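Local coordinates for actin-related protein 8 (Homo sapiens, PDB 4FO0) that binds ATP with low basal ATPase activity and, as a proposed core subunit of the INO80 chromatin remodeler, takes part in transcriptional regulation and DNA replication, at residues 19-27 against 152-160; 39-47 against 131-141. All blocks are in the same frame, centred on the assembly; numbering follows the deposited sequence.

Contact 1: residues 19-27 against 152-160; sequences VIHPGSTTL and HWPIRRGQL. With ATP (adenosine-5'-triphosphate), chain C.
Ser24 faces the hairpin 155-160 with both of its oxygens, each gripped in a different way. Its hydroxyl lies beside its own backbone N (chi1 -58°), where Gly158 N donates to Ser24 OG over 2.9 Å. The same hydroxyl donates a hydrogen bond to the gamma-phosphate, Ser24 OG lying 2.6 Å from ATP O2G. The carbonyl is served by Arg156, whose chain leaves away from Ser24 and then doubles back through bends at its second and third torsions. Arg156 NH2 thereby donates to Ser24 O at 2.8 Å; the oxygen lies in the guanidinium plane, yet the donor stands 58° out of the carbonyl plane, so no lone pair is met squarely. The rotation of the guanidinium is set by a nearly straight bond (168°) from Arg156 NE to Ile155 O, while Arg156 NH1 is taken by Ser59 O. Trp153 covers one face of this group, its CB 3.3 Å above the centre of the plane, and turns its indole edge to Thr25 O. A water bridges Ile155 N and Ser24 O.

Beneath the polar layer Ile155 divides its branches: CG2 rests 3.7 Å from Ser24 CA, and CD1 reaches forward to Pro22 CB at 3.9 Å. Backbone N atoms of Ser24, Thr25 and Thr26 donate to the beta- and gamma-phosphate oxygens, as in the first phosphate-binding loop of actins, and the hairpin, closed by a type I' turn from Arg156 to Gln159, probably corresponds to actin's sensor loop. Through the single hydroxyl of Ser24, the gamma-phosphate is bonded at second hand to the hairpin turn, so loss of that phosphate could plausibly be felt at Gly158.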
loop_
_atom_site.group_PDB
_atom_site.type_symbol
_atom_site.label_atom_id
_atom_site.label_comp_id
_atom_site.label_asym_id
_atom_site.label_seq_id
_atom_site.Cartn_x
_atom_site.Cartn_y
_atom_site.Cartn_z
ATOM N N VAL A 19 7.448 5.262 -16.228
ATOM C CA VAL A 19 6.859 4.123 -15.529
ATOM C C VAL A 19 5.963 4.595 -14.388
ATOM O O VAL A 19 6.395 5.356 -13.512
ATOM C CB VAL A 19 7.933 3.150 -15.025
ATOM C CG1 VAL A 19 7.310 2.028 -14.208
ATOM C CG2 VAL A 19 8.702 2.582 -16.209
ATOM N N ILE A 20 4.708 4.157 -14.419
ATOM C CA ILE A 20 3.708 4.650 -13.474
ATOM C C ILE A 20 3.083 3.559 -12.612
ATOM O O ILE A 20 2.411 2.647 -13.112
ATOM C CB ILE A 20 2.600 5.406 -14.190
ATOM C CG1 ILE A 20 3.213 6.450 -15.123
ATOM C CG2 ILE A 20 1.646 6.048 -13.172
ATOM C CD1 ILE A 20 2.198 7.167 -15.990
ATOM N N HIS A 21 3.314 3.661 -11.310
ATOM C CA HIS A 21 2.747 2.707 -10.372
ATOM C C HIS A 21 1.882 3.424 -9.354
ATOM O O HIS A 21 2.377 3.932 -8.345
ATOM C CB HIS A 21 3.843 1.957 -9.641
ATOM C CG HIS A 21 3.336 0.807 -8.839
ATOM N ND1 HIS A 21 4.114 0.143 -7.911
ATOM C CD2 HIS A 21 2.126 0.197 -8.823
ATOM C CE1 HIS A 21 3.405 -0.829 -7.366
ATOM N NE2 HIS A 21 2.194 -0.816 -7.896
ATOM N N PRO A 22 0.579 3.463 -9.615
ATOM C CA PRO A 22 -0.403 4.095 -8.725
ATOM C C PRO A 22 -0.609 3.252 -7.468
ATOM O O PRO A 22 -0.403 2.045 -7.497
ATOM C CB PRO A 22 -1.686 4.085 -9.558
ATOM C CG PRO A 22 -1.282 3.606 -10.945
ATOM C CD PRO A 22 -0.053 2.798 -10.762
ATOM N N GLY A 23 -0.998 3.896 -6.376
ATOM C CA GLY A 23 -1.330 3.210 -5.137
ATOM C C GLY A 23 -2.443 3.967 -4.425
ATOM O O GLY A 23 -2.726 5.131 -4.744
ATOM N N SER A 24 -3.087 3.322 -3.463
ATOM C CA SER A 24 -4.117 3.989 -2.673
ATOM C C SER A 24 -3.551 5.239 -1.996
ATOM O O SER A 24 -4.211 6.274 -1.912
ATOM C CB SER A 24 -4.666 3.044 -1.604
ATOM O OG SER A 24 -5.186 1.871 -2.200
ATOM N N THR A 25 -2.315 5.145 -1.521
ATOM C CA THR A 25 -1.735 6.235 -0.756
ATOM C C THR A 25 -0.522 6.862 -1.443
ATOM O O THR A 25 -0.294 8.071 -1.335
ATOM C CB THR A 25 -1.457 5.796 0.704
ATOM O OG1 THR A 25 -2.708 5.746 1.392
ATOM C CG2 THR A 25 -0.572 6.782 1.441
ATOM N N THR A 26 0.245 6.069 -2.174
ATOM C CA THR A 26 1.422 6.633 -2.831
ATOM C C THR A 26 1.475 6.329 -4.313
ATOM O O THR A 26 1.371 5.176 -4.715
ATOM C CB THR A 26 2.722 6.139 -2.198
ATOM O OG1 THR A 26 2.722 6.456 -0.800
ATOM C CG2 THR A 26 3.919 6.801 -2.874
ATOM N N LEU A 27 1.617 7.378 -5.119
ATOM C CA LEU A 27 1.965 7.219 -6.515
ATOM C C LEU A 27 3.493 7.076 -6.654
ATOM O O LEU A 27 4.272 7.829 -6.066
ATOM C CB LEU A 27 1.471 8.418 -7.321
ATOM C CG LEU A 27 2.063 8.527 -8.736
ATOM C CD1 LEU A 27 1.654 7.343 -9.617
ATOM C CD2 LEU A 27 1.656 9.841 -9.379
ATOM N N HIS A 152 -9.455 14.724 -1.789
ATOM C CA HIS A 152 -9.784 13.527 -2.563
ATOM C C HIS A 152 -8.598 12.589 -2.744
ATOM O O HIS A 152 -7.517 12.992 -3.197
ATOM C CB HIS A 152 -10.377 13.897 -3.934
ATOM C CG HIS A 152 -11.644 14.693 -3.846
ATOM N ND1 HIS A 152 -11.695 16.047 -4.108
ATOM C CD2 HIS A 152 -12.901 14.328 -3.504
ATOM C CE1 HIS A 152 -12.930 16.482 -3.931
ATOM N NE2 HIS A 152 -13.681 15.459 -3.564
ATOM N N TRP A 153 -8.817 11.335 -2.367
ATOM C CA TRP A 153 -7.910 10.252 -2.686
ATOM C C TRP A 153 -8.558 9.445 -3.800
ATOM O O TRP A 153 -9.498 8.701 -3.550
ATOM C CB TRP A 153 -7.729 9.349 -1.477
ATOM C CG TRP A 153 -7.094 9.996 -0.295
ATOM C CD1 TRP A 153 -7.731 10.639 0.727
ATOM C CD2 TRP A 153 -5.691 10.037 0.017
ATOM N NE1 TRP A 153 -6.811 11.085 1.655
ATOM C CE2 TRP A 153 -5.554 10.732 1.243
ATOM C CE3 TRP A 153 -4.539 9.560 -0.619
ATOM C CZ2 TRP A 153 -4.312 10.956 1.843
ATOM C CZ3 TRP A 153 -3.298 9.784 -0.020
ATOM C CH2 TRP A 153 -3.197 10.476 1.197
ATOM N N PRO A 154 -8.067 9.594 -5.035
ATOM C CA PRO A 154 -8.655 8.961 -6.220
ATOM C C PRO A 154 -8.641 7.443 -6.138
ATOM O O PRO A 154 -9.357 6.776 -6.875
ATOM C CB PRO A 154 -7.737 9.421 -7.347
ATOM C CG PRO A 154 -7.133 10.682 -6.848
ATOM C CD PRO A 154 -6.948 10.481 -5.380
ATOM N N ILE A 155 -7.824 6.894 -5.250
ATOM C CA ILE A 155 -7.771 5.455 -5.108
ATOM C C ILE A 155 -7.920 5.040 -3.651
ATOM O O ILE A 155 -7.289 5.616 -2.761
ATOM C CB ILE A 155 -6.479 4.897 -5.721
ATOM C CG1 ILE A 155 -6.400 5.319 -7.190
ATOM C CG2 ILE A 155 -6.412 3.371 -5.565
ATOM C CD1 ILE A 155 -5.194 4.799 -7.891
ATOM N N ARG A 156 -8.781 4.058 -3.419
ATOM C CA ARG A 156 -9.031 3.521 -2.083
ATOM C C ARG A 156 -9.050 2.012 -2.194
ATOM O O ARG A 156 -9.665 1.464 -3.119
ATOM C CB ARG A 156 -10.387 3.993 -1.521
ATOM C CG ARG A 156 -10.555 5.510 -1.356
ATOM C CD ARG A 156 -9.797 6.073 -0.154
ATOM N NE ARG A 156 -8.362 6.140 -0.421
ATOM C CZ ARG A 156 -7.442 6.557 0.445
ATOM N NH1 ARG A 156 -7.795 6.951 1.662
ATOM N NH2 ARG A 156 -6.159 6.570 0.091
ATOM N N ARG A 157 -8.380 1.340 -1.267
ATOM C CA ARG A 157 -8.365 -0.118 -1.272
ATOM C C ARG A 157 -8.022 -0.658 -2.656
ATOM O O ARG A 157 -8.571 -1.676 -3.090
ATOM C CB ARG A 157 -9.714 -0.665 -0.787
ATOM C CG ARG A 157 -9.774 -0.827 0.727
ATOM C CD ARG A 157 -11.166 -1.238 1.199
ATOM N NE ARG A 157 -11.999 -0.090 1.554
ATOM C CZ ARG A 157 -11.663 0.820 2.469
ATOM N NH1 ARG A 157 -10.497 0.736 3.130
ATOM N NH2 ARG A 157 -12.496 1.826 2.718
ATOM N N GLY A 158 -7.132 0.054 -3.345
ATOM C CA GLY A 158 -6.582 -0.391 -4.617
ATOM C C GLY A 158 -7.532 -0.332 -5.797
ATOM O O GLY A 158 -7.231 -0.869 -6.871
ATOM N N GLN A 159 -8.685 0.303 -5.609
ATOM C CA GLN A 159 -9.563 0.509 -6.750
ATOM C C GLN A 159 -9.978 1.971 -6.855
ATOM O O GLN A 159 -9.725 2.765 -5.946
ATOM C CB GLN A 159 -10.744 -0.469 -6.736
ATOM C CG GLN A 159 -10.318 -1.950 -6.882
ATOM C CD GLN A 159 -9.559 -2.268 -8.191
ATOM O OE1 GLN A 159 -9.411 -1.421 -9.070
ATOM N NE2 GLN A 159 -9.088 -3.504 -8.313
ATOM N N LEU A 160 -10.524 2.357 -8.008
ATOM C CA LEU A 160 -10.888 3.769 -8.201
ATOM C C LEU A 160 -11.864 4.200 -7.125
ATOM O O LEU A 160 -12.819 3.477 -6.813
ATOM C CB LEU A 160 -11.501 4.007 -9.576
ATOM C CG LEU A 160 -10.527 3.852 -10.741
ATOM C CD1 LEU A 160 -11.071 4.545 -11.954
ATOM C CD2 LEU A 160 -9.205 4.432 -10.367
HETATM P PG ATP C . -2.139 -0.067 -1.843
HETATM O O1G ATP C . -1.095 -0.987 -2.414
HETATM O O2G ATP C . -2.976 0.669 -2.861
HETATM O O3G ATP C . -2.958 -0.639 -0.705
HETATM P PB ATP C . 0.131 1.727 -1.578
HETATM O O1B ATP C . -0.047 3.207 -1.372
HETATM O O2B ATP C . 0.715 1.126 -2.848
HETATM O O3B ATP C . -1.282 1.092 -1.147
HETATM P PA ATP C . 2.532 1.129 -0.156
HETATM O O1A ATP C . 3.041 2.532 -0.362
HETATM O O2A ATP C . 3.131 -0.049 -0.881
HETATM O O3A ATP C . 0.942 1.159 -0.313
HETATM O "O5'" ATP C . 2.625 0.831 1.410
HETATM C "C5'" ATP C . 2.095 1.808 2.291
HETATM C "C4'" ATP C . 2.034 1.212 3.675
HETATM O "O4'" ATP C . 3.352 0.825 4.033
HETATM C "C3'" ATP C . 1.570 2.205 4.728
HETATM O "O3'" ATP C . 0.543 1.611 5.529
HETATM C "C2'" ATP C . 2.801 2.460 5.561
HETATM O "O2'" ATP C . 2.505 2.726 6.924
HETATM C "C1'" ATP C . 3.518 1.142 5.409
HETATM N N9 ATP C . 4.923 1.257 5.828
HETATM C C8 ATP C . 5.869 1.999 5.236
HETATM N N7 ATP C . 7.048 1.879 5.892
HETATM C C5 ATP C . 6.854 1.044 6.919
HETATM C C6 ATP C . 7.682 0.502 8.008
HETATM N N6 ATP C . 8.991 0.850 8.095
HETATM N N1 ATP C . 7.085 -0.344 8.889
HETATM C C2 ATP C . 5.785 -0.686 8.799
HETATM N N3 ATP C . 4.971 -0.215 7.831
HETATM C C4 ATP C . 5.443 0.635 6.881
HETATM O O HOH W 1 -5.584 7.645 -3.932
#

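Contact 2: residues 39-47 against 131-141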
loop_
_atom_site.group_PDB
_atom_site.type_symbol
_atom_site.label_atom_id
_atom_site.label_comp_id
_atom_site.label_asym_id
_atom_site.label_seq_id
_atom_site.Cartn_x
_atom_site.Cartn_y
_atom_site.Cartn_z
ATOM N N SER A 39 8.050 9.614 -5.295
ATOM C CA SER A 39 6.976 9.066 -4.483
ATOM C C SER A 39 6.105 10.208 -4.027
ATOM O O SER A 39 6.560 11.099 -3.314
ATOM C CB SER A 39 7.530 8.325 -3.263
ATOM O OG SER A 39 7.932 6.994 -3.588
ATOM N N ILE A 40 4.854 10.191 -4.455
ATOM C CA ILE A 40 3.932 11.270 -4.139
ATOM C C ILE A 40 2.708 10.732 -3.424
ATOM O O ILE A 40 2.161 9.691 -3.825
ATOM C CB ILE A 40 3.456 11.973 -5.432
ATOM C CG1 ILE A 40 4.627 12.671 -6.109
ATOM C CG2 ILE A 40 2.332 12.953 -5.142
ATOM C CD1 ILE A 40 5.596 11.711 -6.732
ATOM N N PRO A 41 2.273 11.430 -2.367
ATOM C CA PRO A 41 0.963 11.131 -1.759
ATOM C C PRO A 41 -0.075 11.259 -2.849
ATOM O O PRO A 41 -0.195 12.306 -3.470
ATOM C CB PRO A 41 0.774 12.244 -0.725
ATOM C CG PRO A 41 2.200 12.711 -0.418
ATOM C CD PRO A 41 2.981 12.529 -1.692
ATOM N N HIS A 42 -0.802 10.190 -3.105
ATOM C CA HIS A 42 -1.688 10.157 -4.248
ATOM C C HIS A 42 -3.029 10.784 -3.879
ATOM O O HIS A 42 -4.041 10.091 -3.694
ATOM C CB HIS A 42 -1.853 8.712 -4.675
ATOM C CG HIS A 42 -2.467 8.563 -6.017
ATOM N ND1 HIS A 42 -3.763 8.134 -6.193
ATOM C CD2 HIS A 42 -1.976 8.811 -7.249
ATOM C CE1 HIS A 42 -4.038 8.114 -7.483
ATOM N NE2 HIS A 42 -2.967 8.513 -8.144
ATOM N N VAL A 43 -3.016 12.107 -3.755
ATOM C CA VAL A 43 -4.124 12.855 -3.171
ATOM C C VAL A 43 -4.184 14.257 -3.773
ATOM O O VAL A 43 -3.174 14.784 -4.252
ATOM C CB VAL A 43 -3.948 12.988 -1.649
ATOM C CG1 VAL A 43 -2.652 13.733 -1.342
ATOM C CG2 VAL A 43 -5.168 13.692 -0.999
ATOM N N ILE A 44 -5.370 14.856 -3.754
ATOM C CA ILE A 44 -5.550 16.176 -4.333
ATOM C C ILE A 44 -6.548 16.992 -3.516
ATOM O O ILE A 44 -7.578 16.483 -3.066
ATOM C CB ILE A 44 -6.011 16.107 -5.816
ATOM C CG1 ILE A 44 -6.266 17.513 -6.354
ATOM C CG2 ILE A 44 -7.282 15.312 -5.957
ATOM C CD1 ILE A 44 -6.508 17.567 -7.836
ATOM N N ALA A 45 -6.221 18.258 -3.305
ATOM C CA ALA A 45 -7.150 19.183 -2.663
ATOM C C ALA A 45 -7.742 20.108 -3.717
ATOM O O ALA A 45 -7.021 20.713 -4.511
ATOM C CB ALA A 45 -6.450 19.991 -1.582
ATOM N N ARG A 46 -9.062 20.206 -3.724
ATOM C CA ARG A 46 -9.744 21.035 -4.689
ATOM C C ARG A 46 -10.481 22.123 -3.953
ATOM O O ARG A 46 -11.162 21.849 -2.953
ATOM C CB ARG A 46 -10.711 20.201 -5.511
ATOM C CG ARG A 46 -10.034 19.392 -6.595
ATOM C CD ARG A 46 -11.037 18.980 -7.638
ATOM N NE ARG A 46 -10.427 18.281 -8.770
ATOM C CZ ARG A 46 -9.776 18.872 -9.764
ATOM N NH1 ARG A 46 -9.610 20.190 -9.767
ATOM N NH2 ARG A 46 -9.278 18.137 -10.747
ATOM N N ARG A 47 -10.339 23.357 -4.442
ATOM C CA ARG A 47 -10.991 24.502 -3.817
ATOM C C ARG A 47 -12.490 24.435 -4.010
ATOM O O ARG A 47 -12.981 23.743 -4.898
ATOM C CB ARG A 47 -10.460 25.825 -4.367
ATOM C CG ARG A 47 -10.855 27.028 -3.513
ATOM C CD ARG A 47 -10.331 28.336 -4.079
ATOM N NE ARG A 47 -9.317 28.950 -3.226
ATOM C CZ ARG A 47 -9.588 29.690 -2.155
ATOM N NH1 ARG A 47 -10.845 29.907 -1.797
ATOM N NH2 ARG A 47 -8.599 30.206 -1.434
ATOM N N HIS A 131 -5.352 31.566 -3.533
ATOM C CA HIS A 131 -6.507 30.772 -3.964
ATOM C C HIS A 131 -6.281 29.784 -5.112
ATOM O O HIS A 131 -7.001 29.837 -6.104
ATOM C CB HIS A 131 -7.652 31.696 -4.366
ATOM C CG HIS A 131 -8.039 32.666 -3.299
ATOM N ND1 HIS A 131 -7.294 32.843 -2.154
ATOM C CD2 HIS A 131 -9.096 33.506 -3.197
ATOM C CE1 HIS A 131 -7.873 33.754 -1.392
ATOM N NE2 HIS A 131 -8.968 34.171 -2.003
ATOM N N PRO A 132 -5.318 28.859 -4.969
ATOM C CA PRO A 132 -5.124 27.833 -6.000
ATOM C C PRO A 132 -6.420 27.063 -6.217
ATOM O O PRO A 132 -7.156 26.855 -5.251
ATOM C CB PRO A 132 -4.097 26.898 -5.365
ATOM C CG PRO A 132 -3.451 27.683 -4.301
ATOM C CD PRO A 132 -4.487 28.608 -3.783
ATOM N N GLU A 133 -6.709 26.646 -7.445
ATOM C CA GLU A 133 -7.901 25.831 -7.666
ATOM C C GLU A 133 -7.710 24.454 -7.064
ATOM O O GLU A 133 -8.684 23.782 -6.714
ATOM C CB GLU A 133 -8.189 25.638 -9.142
ATOM C CG GLU A 133 -8.498 26.873 -9.914
ATOM C CD GLU A 133 -8.537 26.572 -11.395
ATOM O OE1 GLU A 133 -8.510 25.368 -11.748
ATOM O OE2 GLU A 133 -8.583 27.525 -12.201
ATOM N N TYR A 134 -6.453 24.022 -6.985
ATOM C CA TYR A 134 -6.135 22.739 -6.381
ATOM C C TYR A 134 -4.710 22.637 -5.857
ATOM O O TYR A 134 -3.840 23.461 -6.163
ATOM C CB TYR A 134 -6.372 21.607 -7.374
ATOM C CG TYR A 134 -5.452 21.661 -8.562
ATOM C CD1 TYR A 134 -5.913 22.079 -9.801
ATOM C CD2 TYR A 134 -4.115 21.306 -8.446
ATOM C CE1 TYR A 134 -5.076 22.126 -10.896
ATOM C CE2 TYR A 134 -3.264 21.361 -9.534
ATOM C CZ TYR A 134 -3.751 21.773 -10.759
ATOM O OH TYR A 134 -2.910 21.825 -11.850
ATOM N N LEU A 135 -4.485 21.589 -5.073
ATOM C CA LEU A 135 -3.178 21.299 -4.536
ATOM C C LEU A 135 -2.964 19.820 -4.662
ATOM O O LEU A 135 -3.917 19.042 -4.642
ATOM C CB LEU A 135 -3.094 21.759 -3.075
ATOM C CG LEU A 135 -3.072 23.289 -3.002
ATOM C CD1 LEU A 135 -3.882 23.809 -1.857
ATOM C CD2 LEU A 135 -1.649 23.769 -2.913
ATOM N N VAL A 136 -1.710 19.424 -4.801
ATOM C CA VAL A 136 -1.406 18.032 -5.053
ATOM C C VAL A 136 -0.412 17.460 -4.065
ATOM O O VAL A 136 0.480 18.154 -3.597
ATOM C CB VAL A 136 -0.861 17.856 -6.472
ATOM C CG1 VAL A 136 -0.437 16.405 -6.711
ATOM C CG2 VAL A 136 -1.913 18.268 -7.456
ATOM N N GLY A 137 -0.583 16.183 -3.750
ATOM C CA GLY A 137 0.390 15.457 -2.958
ATOM C C GLY A 137 0.569 16.004 -1.560
ATOM O O GLY A 137 -0.398 16.252 -0.831
ATOM N N GLU A 138 1.825 16.191 -1.181
ATOM C CA GLU A 138 2.150 16.681 0.145
ATOM C C GLU A 138 1.566 18.073 0.425
ATOM O O GLU A 138 1.138 18.363 1.545
ATOM C CB GLU A 138 3.657 16.695 0.326
ATOM C CG GLU A 138 4.083 17.051 1.727
ATOM C CD GLU A 138 5.001 16.012 2.322
ATOM O OE1 GLU A 138 5.669 16.331 3.335
ATOM O OE2 GLU A 138 5.052 14.881 1.772
ATOM N N GLU A 139 1.543 18.937 -0.586
ATOM C CA GLU A 139 0.887 20.227 -0.423
ATOM C C GLU A 139 -0.592 20.057 -0.080
ATOM O O GLU A 139 -1.153 20.819 0.708
ATOM C CB GLU A 139 1.042 21.085 -1.668
ATOM C CG GLU A 139 2.366 21.798 -1.751
ATOM C CD GLU A 139 2.386 22.840 -2.856
ATOM O OE1 GLU A 139 3.242 23.753 -2.801
ATOM O OE2 GLU A 139 1.541 22.743 -3.777
ATOM N N ALA A 140 -1.217 19.050 -0.672
ATOM C CA ALA A 140 -2.607 18.765 -0.381
ATOM C C ALA A 140 -2.786 18.287 1.064
ATOM O O ALA A 140 -3.717 18.726 1.746
ATOM C CB ALA A 140 -3.165 17.766 -1.368
ATOM N N LEU A 141 -1.886 17.425 1.545
ATOM C CA LEU A 141 -2.008 16.906 2.905
ATOM C C LEU A 141 -1.944 18.023 3.935
ATOM O O LEU A 141 -2.526 17.910 5.015
ATOM C CB LEU A 141 -0.916 15.893 3.225
ATOM C CG LEU A 141 -0.851 14.581 2.450
ATOM C CD1 LEU A 141 0.398 13.829 2.843
ATOM C CD2 LEU A 141 -2.065 13.741 2.722
#
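Arg47 and His131 meet plane over plane, though not parallel. His131 CG sits 3.1 Å above one face of the Arg47 guanidinium, toward its rim, and in return Arg47 NH2 hangs over a face of the imidazole, the two planes inclined by 33°. Pro132 O lies at the guanidinium edge, in its plane. Starting with CG anti to the backbone N (chi1 -166°), Arg47 is carried alongside the 131-133 backbone, and its NE makes a weak hydrogen bond to Tyr149 OH. Replacing Arg47 by alanine removes the guanidinium, which would probably uncover that face of His131 and cost Tyr149 the weak bond, leaving a weak bond from His131 ND1 to Thr128 O to steady the imidazole. Arg46 lies on the face of the sheet that carries Ile44 and Tyr134: Ile44 CD1 lies 3.9 Å above one side of its guanidinium, the Tyr134 ring stands steeply to it (77°), and its charge is met by Asp176.

Strands 44-47 and 134-136 themselves run antiparallel, with Arg47 N bonded to Glu133 O at 2.8 Å and Ala45 N to Leu135 O also at 2.8 Å. Gly137 N closes the series on Val43 O (3.0 Å) and, at positive phi, turns the chain into helix 138-141. That helix packs back on the first strand: Ala140 CB touches Ala45 CB at 4.0 Å, and Leu141 CD1 meets Pro41 CG at 3.9 Å. A strand paired at a sheet edge and followed at once by a short helix through a glycine is consistent with the base of subdomain 2 in actin-family proteins.

From the N terminus the chain runs through strand 17-21, the phosphate-binding turn and strand 26-31, then folds back as strand 38-47. Contact 2 closes first, bringing 131-141 onto 39-47 after a long excursion. Strand 149-152 then joins the same sheet, and the hairpin that follows reaches 19-27, so contact 1 closes a wider loop inside which contact 2 is nested. The two also touch: Leu27 N lies 2.7 Å from Ile40 O and Thr25 O 2.8 Å from His42 N, both probable hydrogen bonds, while Trp153 packs on His42 O. The sheet thus joins the strands flanking the phosphate-binding turn to strand 134-136, while hairpin 155-160 and helix 138-141 pack against it from outside the strand pairing.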